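Local atomic coordinates of EtuB protein (Clostridium kluyveri DSM 555, PDB entry 3IO0), a protein that probably builds the shell of a bacterial microcompartment associated with ethanol utilisation, forming trimers from chains that each carry two tandem microcompartment domains. Residues 137-141 against 172-176; 141-147 against 191-197. All coordinates share one frame. Numbering follows the deposited sequence.

How the interactions relate
Interactions 1 and 2 illustrate how one sheet is held both within its plane and across one face. In 141-147 against 191-197, strand 145-152 pairs with strand 189-195 by backbone hydrogen bonds, mostly among buried residues. In 137-141 against 172-176, the end of helix 132-138 and the loop after it pack against strand 171-176, outermost in the sheet within this chain, without a hydrogen bond, and the contact is smaller and less buried. Pro141 belongs to both, touching Ile173 in one and Ser194 in the other. The two also meet directly: the backbones of Ile173 and Thr174 pair with Thr192, and Ala140 packs on Phe146. Their centres lie about 9 Å apart.

Interaction 1 of 2, residues 137-141 against 172-176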
loop_
_atom_site.group_PDB
_atom_site.type_symbol
_atom_site.label_atom_id
_atom_site.label_comp_id
_atom_site.label_asym_id
_atom_site.label_seq_id
_atom_site.Cartn_x
_atom_site.Cartn_y
_atom_site.Cartn_z
ATOM N N ALA A 137 6.330 13.127 14.578
ATOM C CA ALA A 137 5.911 12.710 13.244
ATOM C C ALA A 137 6.641 13.480 12.150
ATOM O O ALA A 137 6.998 12.917 11.124
ATOM C CB ALA A 137 4.396 12.863 13.080
ATOM N N PHE A 138 6.873 14.768 12.387
ATOM C CA PHE A 138 7.263 15.680 11.329
ATOM C C PHE A 138 8.430 16.557 11.698
ATOM O O PHE A 138 8.961 17.261 10.840
ATOM C CB PHE A 138 6.104 16.604 11.012
ATOM C CG PHE A 138 4.908 15.914 10.467
ATOM C CD1 PHE A 138 4.991 15.162 9.306
ATOM C CD2 PHE A 138 3.679 16.058 11.089
ATOM C CE1 PHE A 138 3.869 14.536 8.779
ATOM C CE2 PHE A 138 2.544 15.439 10.576
ATOM C CZ PHE A 138 2.638 14.673 9.414
ATOM N N GLY A 139 8.807 16.543 12.970
ATOM C CA GLY A 139 9.825 17.453 13.459
ATOM C C GLY A 139 9.320 18.883 13.443
ATOM O O GLY A 139 10.076 19.817 13.170
ATOM N N ALA A 140 8.026 19.046 13.718
ATOM C CA ALA A 140 7.390 20.357 13.777
ATOM C C ALA A 140 8.097 21.190 14.819
ATOM O O ALA A 140 8.389 20.683 15.898
ATOM C CB ALA A 140 5.935 20.216 14.137
ATOM N N PRO A 141 8.409 22.458 14.485
ATOM C CA PRO A 141 8.953 23.371 15.485
ATOM C C PRO A 141 8.007 23.423 16.678
ATOM O O PRO A 141 6.825 23.784 16.533
ATOM C CB PRO A 141 8.995 24.715 14.751
ATOM C CG PRO A 141 9.082 24.365 13.324
ATOM C CD PRO A 141 8.298 23.101 13.162
ATOM N N LEU A 172 8.696 25.611 5.416
ATOM C CA LEU A 172 8.347 24.293 4.895
ATOM C C LEU A 172 9.006 23.268 5.789
ATOM O O LEU A 172 10.223 23.175 5.826
ATOM C CB LEU A 172 8.873 24.110 3.476
ATOM C CG LEU A 172 8.217 23.131 2.490
ATOM C CD1 LEU A 172 9.301 22.379 1.713
ATOM C CD2 LEU A 172 7.264 22.146 3.141
ATOM N N ILE A 173 8.208 22.495 6.513
ATOM C CA ILE A 173 8.766 21.552 7.475
ATOM C C ILE A 173 8.864 20.153 6.885
ATOM O O ILE A 173 9.869 19.474 7.078
ATOM C CB ILE A 173 7.992 21.583 8.819
ATOM C CG1 ILE A 173 7.926 23.010 9.356
ATOM C CG2 ILE A 173 8.623 20.667 9.864
ATOM C CD1 ILE A 173 9.266 23.634 9.631
ATOM N N THR A 174 7.843 19.744 6.140
ATOM C CA THR A 174 7.810 18.408 5.544
ATOM C C THR A 174 7.324 18.451 4.107
ATOM O O THR A 174 6.281 19.041 3.827
ATOM C CB THR A 174 6.865 17.475 6.345
ATOM O OG1 THR A 174 7.428 17.216 7.640
ATOM C CG2 THR A 174 6.620 16.163 5.607
ATOM N N TYR A 175 8.066 17.833 3.195
ATOM C CA TYR A 175 7.541 17.566 1.854
ATOM C C TYR A 175 7.416 16.064 1.659
ATOM O O TYR A 175 8.399 15.341 1.772
ATOM C CB TYR A 175 8.410 18.188 0.761
ATOM C CG TYR A 175 8.058 17.713 -0.629
ATOM C CD1 TYR A 175 7.101 18.374 -1.399
ATOM C CD2 TYR A 175 8.675 16.596 -1.171
ATOM C CE1 TYR A 175 6.769 17.938 -2.683
ATOM C CE2 TYR A 175 8.354 16.146 -2.442
ATOM C CZ TYR A 175 7.405 16.822 -3.201
ATOM O OH TYR A 175 7.103 16.350 -4.468
ATOM N N GLY A 176 6.212 15.593 1.378
ATOM C CA GLY A 176 5.983 14.166 1.236
ATOM C C GLY A 176 5.285 13.878 -0.067
ATOM O O GLY A 176 4.267 14.498 -0.380
#
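Ile173 has the largest share of this contact, its side chain packed against the loop that leaves helix 132-138. Ile173 CG2 is 3.6 Å from Phe138 O, 3.7 Å from Gly139 O and 4.1 Å from Ala140 CA, while Ile173 CD1 meets Pro141 CD at 3.7 Å, the apolar end of the patch. Next along the strand, Thr174 also points toward the loop. Thr174 OG1 approaches Phe138 CD1 at 3.6 Å and Phe138 O at 3.5 Å, without a hydrogen bond. Two consecutive strand residues can face the same way because Ile173 and Thr174 both sit opposite Thr192 in a classic beta bulge, where Ile173 has phi/psi of -97/-41. On the other side, Gly139 leaves the helix with positive phi (68°), and the chain turns along the strand. Phe138 and Ala140 reach further, onto Ile148 and Phe146, so the helix end and its loop cover strand 145-152 as well as strand 171-176. Beyond the contact, Tyr175 stacks on His30 of a second subunit. With only some 200 Å² buried and no hydrogen bond across it, the contact rests on shape and van der Waals packing, one isoleucine methyl set against two backbone carbonyls, and the other end of that side chain against a proline ring.

Interaction 2 of 2, residues 141-147 against 191-197; sequences PSGQAFG and ITISGDS
This is antiparallel strand pairing inside the five-stranded sheet of the second microcompartment domain, where strand 145-152 runs beside strand 189-195. The axes of 145-147 and 191-195 approach to 4.6 Å, with 161° between their directions. Gly147 and Ile193 form a hydrogen-bonded pair, CA atoms 4.8 Å apart: Gly147 N donates to Ile193 O at 2.7 Å, and Ile193 N to Gly147 O at 2.9 Å. Phe146 lies across from Ser194 (CA-CA 4.6 Å), and Phe146 CA makes a CA-H...O contact with Ile193 O at 3.2 Å. Toward Ala145 the backbone pairing loosens, and a side chain joins in: Ser194, with chi1 t, gives its OG hydrogen to Ala145 O at 3.1 Å. Pro141 CG lies 3.4 Å from Ser194 OG. A type II turn from Pro141 to Gln144, with Gly143 at phi/psi 76/-12, brings the chain into the strand; its Gln144 N to Pro141 O bond is weak, at 3.3 Å. Gly195, at 154/-157, takes a backbone shape suited to glycine, and Asp196 then occupies the N-cap position. Ala145 CB lies 3.5 Å from Gly195 O and 3.9 Å from Ser197 CA. Around the pair, Phe146 (chi1 t) meets the ring of Phe134 from helix 132-138, strand 120-127 flanks Ala145, strand 171-176 borders Thr192, and helix 197-217 starts at Ser197.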
loop_
_atom_site.group_PDB
_atom_site.type_symbol
_atom_site.label_atom_id
_atom_site.label_comp_id
_atom_site.label_asym_id
_atom_site.label_seq_id
_atom_site.Cartn_x
_atom_site.Cartn_y
_atom_site.Cartn_z
ATOM N N PRO A 141 8.409 22.458 14.485
ATOM C CA PRO A 141 8.953 23.371 15.485
ATOM C C PRO A 141 8.007 23.423 16.678
ATOM O O PRO A 141 6.825 23.784 16.533
ATOM C CB PRO A 141 8.995 24.715 14.751
ATOM C CG PRO A 141 9.082 24.365 13.324
ATOM C CD PRO A 141 8.298 23.101 13.162
ATOM N N SER A 142 8.539 23.015 17.828
ATOM C CA SER A 142 7.799 22.863 19.069
ATOM C C SER A 142 7.144 24.169 19.518
ATOM O O SER A 142 7.757 25.248 19.444
ATOM C CB SER A 142 8.764 22.365 20.141
ATOM O OG SER A 142 8.140 22.276 21.405
ATOM N N GLY A 143 5.894 24.073 19.970
ATOM C CA GLY A 143 5.180 25.224 20.532
ATOM C C GLY A 143 4.681 26.226 19.507
ATOM O O GLY A 143 3.881 27.099 19.823
ATOM N N GLN A 144 5.140 26.092 18.273
ATOM C CA GLN A 144 4.771 27.009 17.204
ATOM C C GLN A 144 3.496 26.559 16.514
ATOM O O GLN A 144 3.125 25.397 16.622
ATOM C CB GLN A 144 5.923 27.098 16.198
ATOM C CG GLN A 144 7.234 27.608 16.816
ATOM C CD GLN A 144 6.996 28.815 17.705
ATOM O OE1 GLN A 144 7.215 28.752 18.912
ATOM N NE2 GLN A 144 6.497 29.910 17.117
ATOM N N ALA A 145 2.822 27.470 15.814
ATOM C CA ALA A 145 1.658 27.101 15.003
ATOM C C ALA A 145 2.100 26.117 13.918
ATOM O O ALA A 145 3.269 26.114 13.511
ATOM C CB ALA A 145 1.021 28.325 14.381
ATOM N N PHE A 146 1.176 25.286 13.447
ATOM C CA PHE A 146 1.535 24.198 12.545
ATOM C C PHE A 146 0.396 23.883 11.590
ATOM O O PHE A 146 -0.771 23.885 11.993
ATOM C CB PHE A 146 1.899 22.964 13.375
ATOM C CG PHE A 146 2.548 21.866 12.596
ATOM C CD1 PHE A 146 3.784 22.054 11.999
ATOM C CD2 PHE A 146 1.935 20.624 12.489
ATOM C CE1 PHE A 146 4.388 21.030 11.284
ATOM C CE2 PHE A 146 2.529 19.583 11.774
ATOM C CZ PHE A 146 3.758 19.787 11.174
ATOM N N GLY A 147 0.736 23.614 10.330
ATOM C CA GLY A 147 -0.265 23.254 9.323
ATOM C C GLY A 147 0.030 21.948 8.601
ATOM O O GLY A 147 1.201 21.623 8.360
ATOM N N ILE A 191 2.273 18.417 2.608
ATOM C CA ILE A 191 3.131 19.522 2.999
ATOM C C ILE A 191 2.862 19.818 4.459
ATOM O O ILE A 191 1.740 19.665 4.947
ATOM C CB ILE A 191 2.965 20.744 2.023
ATOM C CG1 ILE A 191 3.975 20.607 0.907
ATOM C CG2 ILE A 191 3.195 22.106 2.657
ATOM C CD1 ILE A 191 5.267 20.048 1.373
ATOM N N THR A 192 3.911 20.203 5.161
ATOM C CA THR A 192 3.810 20.510 6.563
ATOM C C THR A 192 4.451 21.860 6.786
ATOM O O THR A 192 5.546 22.131 6.287
ATOM C CB THR A 192 4.437 19.393 7.378
ATOM O OG1 THR A 192 3.387 18.635 7.974
ATOM C CG2 THR A 192 5.346 19.912 8.446
ATOM N N ILE A 193 3.756 22.710 7.529
ATOM C CA ILE A 193 4.084 24.132 7.564
ATOM C C ILE A 193 4.107 24.711 8.981
ATOM O O ILE A 193 3.287 24.327 9.822
ATOM C CB ILE A 193 3.184 24.873 6.532
ATOM C CG1 ILE A 193 4.064 25.309 5.374
ATOM C CG2 ILE A 193 2.344 26.021 7.114
ATOM C CD1 ILE A 193 3.337 25.377 4.067
ATOM N N SER A 194 5.075 25.588 9.252
ATOM C CA SER A 194 5.167 26.271 10.557
ATOM C C SER A 194 5.413 27.777 10.399
ATOM O O SER A 194 5.874 28.231 9.345
ATOM C CB SER A 194 6.258 25.642 11.435
ATOM O OG SER A 194 6.236 26.154 12.761
ATOM N N GLY A 195 5.101 28.544 11.441
ATOM C CA GLY A 195 5.307 29.993 11.418
ATOM C C GLY A 195 4.362 30.696 12.362
ATOM O O GLY A 195 3.864 30.083 13.303
ATOM N N ASP A 196 4.110 31.979 12.124
ATOM C CA ASP A 196 3.144 32.709 12.950
ATOM C C ASP A 196 1.733 32.270 12.620
ATOM O O ASP A 196 1.423 32.007 11.458
ATOM C CB ASP A 196 3.289 34.222 12.768
ATOM C CG ASP A 196 4.633 34.747 13.283
ATOM O OD1 ASP A 196 5.197 34.153 14.246
ATOM O OD2 ASP A 196 5.126 35.756 12.715
ATOM N N SER A 197 0.879 32.192 13.633
ATOM C CA SER A 197 -0.494 31.735 13.426
ATOM C C SER A 197 -1.175 32.414 12.231
ATOM O O SER A 197 -1.728 31.731 11.359
ATOM C CB SER A 197 -1.325 31.936 14.684
ATOM O OG SER A 197 -1.286 33.287 15.080
#